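Local coordinates for protein thermostable monoacylglycerol lipase (Bacillus, PDB 4LHE) that probably hydrolyses monoacylglycerols to free fatty acid and glycerol, as a heat-stable lipase of the alpha/beta hydrolase fold, at residues E217-R222 with I238-E243. Numbering follows the deposited sequence.
Sequences EIVRLR and IERSLE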
loop_
_atom_site.group_PDB
_atom_site.type_symbol
_atom_site.label_atom_id
_atom_site.label_comp_id
_atom_site.label_asym_id
_atom_site.label_seq_id
_atom_site.Cartn_x
_atom_site.Cartn_y
_atom_site.Cartn_z
ATOM N N GLU A 217 2.524 17.150 2.711
ATOM C CA GLU A 217 1.322 17.538 3.451
ATOM C C GLU A 217 0.621 16.334 4.096
ATOM O O GLU A 217 0.663 15.218 3.560
ATOM C CB GLU A 217 0.356 18.256 2.507
ATOM C CG GLU A 217 -0.960 18.691 3.123
ATOM C CD GLU A 217 -1.974 19.163 2.085
ATOM O OE1 GLU A 217 -3.125 19.453 2.486
ATOM O OE2 GLU A 217 -1.628 19.234 0.878
ATOM N N ILE A 218 -0.023 16.551 5.243
ATOM C CA ILE A 218 -0.843 15.501 5.843
ATOM C C ILE A 218 -2.324 15.806 5.692
ATOM O O ILE A 218 -2.794 16.902 6.040
ATOM C CB ILE A 218 -0.502 15.256 7.317
ATOM C CG1 ILE A 218 0.930 14.743 7.442
ATOM C CG2 ILE A 218 -1.471 14.245 7.927
ATOM C CD1 ILE A 218 1.316 14.290 8.841
ATOM N N VAL A 219 -3.062 14.838 5.153
ATOM C CA VAL A 219 -4.502 14.987 4.997
ATOM C C VAL A 219 -5.242 13.984 5.880
ATOM O O VAL A 219 -5.047 12.757 5.771
ATOM C CB VAL A 219 -4.917 14.885 3.504
ATOM C CG1 VAL A 219 -6.425 14.900 3.345
ATOM C CG2 VAL A 219 -4.298 16.034 2.722
ATOM N N ARG A 220 -6.068 14.517 6.776
ATOM C CA ARG A 220 -6.840 13.701 7.715
ATOM C C ARG A 220 -8.160 13.213 7.111
ATOM O O ARG A 220 -8.895 13.982 6.477
ATOM C CB ARG A 220 -7.099 14.470 9.017
ATOM C CG ARG A 220 -5.824 14.866 9.767
ATOM C CD ARG A 220 -5.988 14.661 11.270
ATOM N NE ARG A 220 -4.815 14.009 11.860
ATOM C CZ ARG A 220 -4.722 12.706 12.152
ATOM N NH1 ARG A 220 -5.742 11.880 11.919
ATOM N NH2 ARG A 220 -3.598 12.223 12.687
ATOM N N LEU A 221 -8.427 11.921 7.283
ATOM C CA LEU A 221 -9.641 11.294 6.793
ATOM C C LEU A 221 -10.548 11.043 7.989
ATOM O O LEU A 221 -10.232 10.221 8.860
ATOM C CB LEU A 221 -9.313 9.979 6.082
ATOM C CG LEU A 221 -8.390 10.103 4.861
ATOM C CD1 LEU A 221 -8.037 8.732 4.260
ATOM C CD2 LEU A 221 -9.036 11.010 3.799
ATOM N N ARG A 222 -11.684 11.734 8.018
ATOM C CA ARG A 222 -12.509 11.786 9.229
ATOM C C ARG A 222 -13.621 10.746 9.327
ATOM O O ARG A 222 -14.133 10.493 10.426
ATOM C CB ARG A 222 -13.088 13.193 9.409
ATOM C CG ARG A 222 -12.411 13.986 10.513
ATOM C CD ARG A 222 -11.706 15.263 10.042
ATOM N NE ARG A 222 -10.679 15.623 11.022
ATOM C CZ ARG A 222 -10.052 16.791 11.091
ATOM N NH1 ARG A 222 -10.333 17.761 10.229
ATOM N NH2 ARG A 222 -9.133 16.981 12.029
ATOM N N ILE A 238 -9.671 9.923 -3.874
ATOM C CA ILE A 238 -9.532 9.966 -5.319
ATOM C C ILE A 238 -9.385 11.409 -5.839
ATOM O O ILE A 238 -8.503 11.693 -6.652
ATOM C CB ILE A 238 -10.707 9.227 -6.012
ATOM C CG1 ILE A 238 -10.532 7.700 -5.885
ATOM C CG2 ILE A 238 -10.809 9.641 -7.475
ATOM C CD1 ILE A 238 -11.812 6.868 -6.160
ATOM N N GLU A 239 -10.237 12.307 -5.358
ATOM C CA GLU A 239 -10.276 13.695 -5.830
ATOM C C GLU A 239 -9.029 14.487 -5.395
ATOM O O GLU A 239 -8.468 15.263 -6.179
ATOM C CB GLU A 239 -11.589 14.355 -5.345
ATOM C CG GLU A 239 -11.707 15.865 -5.521
ATOM C CD GLU A 239 -13.062 16.413 -5.031
ATOM O OE1 GLU A 239 -13.810 15.672 -4.337
ATOM O OE2 GLU A 239 -13.380 17.586 -5.352
ATOM N N ARG A 240 -8.570 14.269 -4.163
ATOM C CA ARG A 240 -7.354 14.931 -3.693
ATOM C C ARG A 240 -6.094 14.392 -4.372
ATOM O O ARG A 240 -5.139 15.139 -4.592
ATOM C CB ARG A 240 -7.225 14.827 -2.168
ATOM C CG ARG A 240 -8.185 15.719 -1.408
ATOM C CD ARG A 240 -7.697 17.174 -1.360
ATOM N NE ARG A 240 -7.817 17.710 -0.005
ATOM C CZ ARG A 240 -6.784 18.107 0.727
ATOM N NH1 ARG A 240 -5.555 18.048 0.223
ATOM N NH2 ARG A 240 -6.976 18.565 1.956
ATOM N N SER A 241 -6.083 13.101 -4.696
ATOM C CA SER A 241 -4.938 12.524 -5.384
ATOM C C SER A 241 -4.830 13.050 -6.823
ATOM O O SER A 241 -3.734 13.366 -7.302
ATOM C CB SER A 241 -5.014 10.986 -5.365
ATOM O OG SER A 241 -5.029 10.491 -4.031
ATOM N N LEU A 242 -5.962 13.106 -7.514
ATOM C CA LEU A 242 -6.025 13.622 -8.884
ATOM C C LEU A 242 -5.513 15.055 -8.953
ATOM O O LEU A 242 -4.796 15.423 -9.884
ATOM C CB LEU A 242 -7.475 13.552 -9.389
ATOM C CG LEU A 242 -7.837 12.129 -9.825
ATOM C CD1 LEU A 242 -9.262 11.971 -10.287
ATOM C CD2 LEU A 242 -6.898 11.707 -10.941
ATOM N N GLU A 243 -5.904 15.858 -7.965
ATOM C CA GLU A 243 -5.432 17.233 -7.820
ATOM C C GLU A 243 -3.913 17.222 -7.579
ATOM O O GLU A 243 -3.174 17.988 -8.211
ATOM C CB GLU A 243 -6.199 17.901 -6.668
ATOM C CG GLU A 243 -5.694 19.263 -6.235
ATOM C CD GLU A 243 -6.259 19.718 -4.888
ATOM O OE1 GLU A 243 -5.603 20.566 -4.246
ATOM O OE2 GLU A 243 -7.347 19.245 -4.472
#
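At one end of the central sheet of this alpha/beta hydrolase, residues 217-222 of the outermost strand 216-221 meet residues 238-243 of the C-terminal helix 234-247 through Glu217, Val219 and Arg240, a case of one arginine spanning the gap between sheet edge and helix. The backbones stay well apart, with Val219 CA 9.1 Å from Arg240 CA. Arg240 bridges that distance with a chain bent at chi2 (-79°) and chi3, which lays one face of its guanidinium against the isopropyl group of Val219. There CG2 of Val219 comes within 3.4 Å of Arg240 NH1, while CG1 lies over the face, displaced toward its rim. Glu217, extended with CG anti to the backbone N (chi1 179°), reaches the edge of the same group, where OE1 stands 3.6 Å from Arg240 NH1 in a long salt bridge. The carboxylate and guanidinium planes are 37° apart, so the two groups do not pair flat. Val219 also packs on Leu189 and Phe191 of the neighbouring strand 188-193. With an alanine here instead of Arg240, Glu217 would probably lose this cationic mate and Val219 the guanidinium packed on its methyls. At such length the ion pair is probably mainly electrostatic and weakly directional.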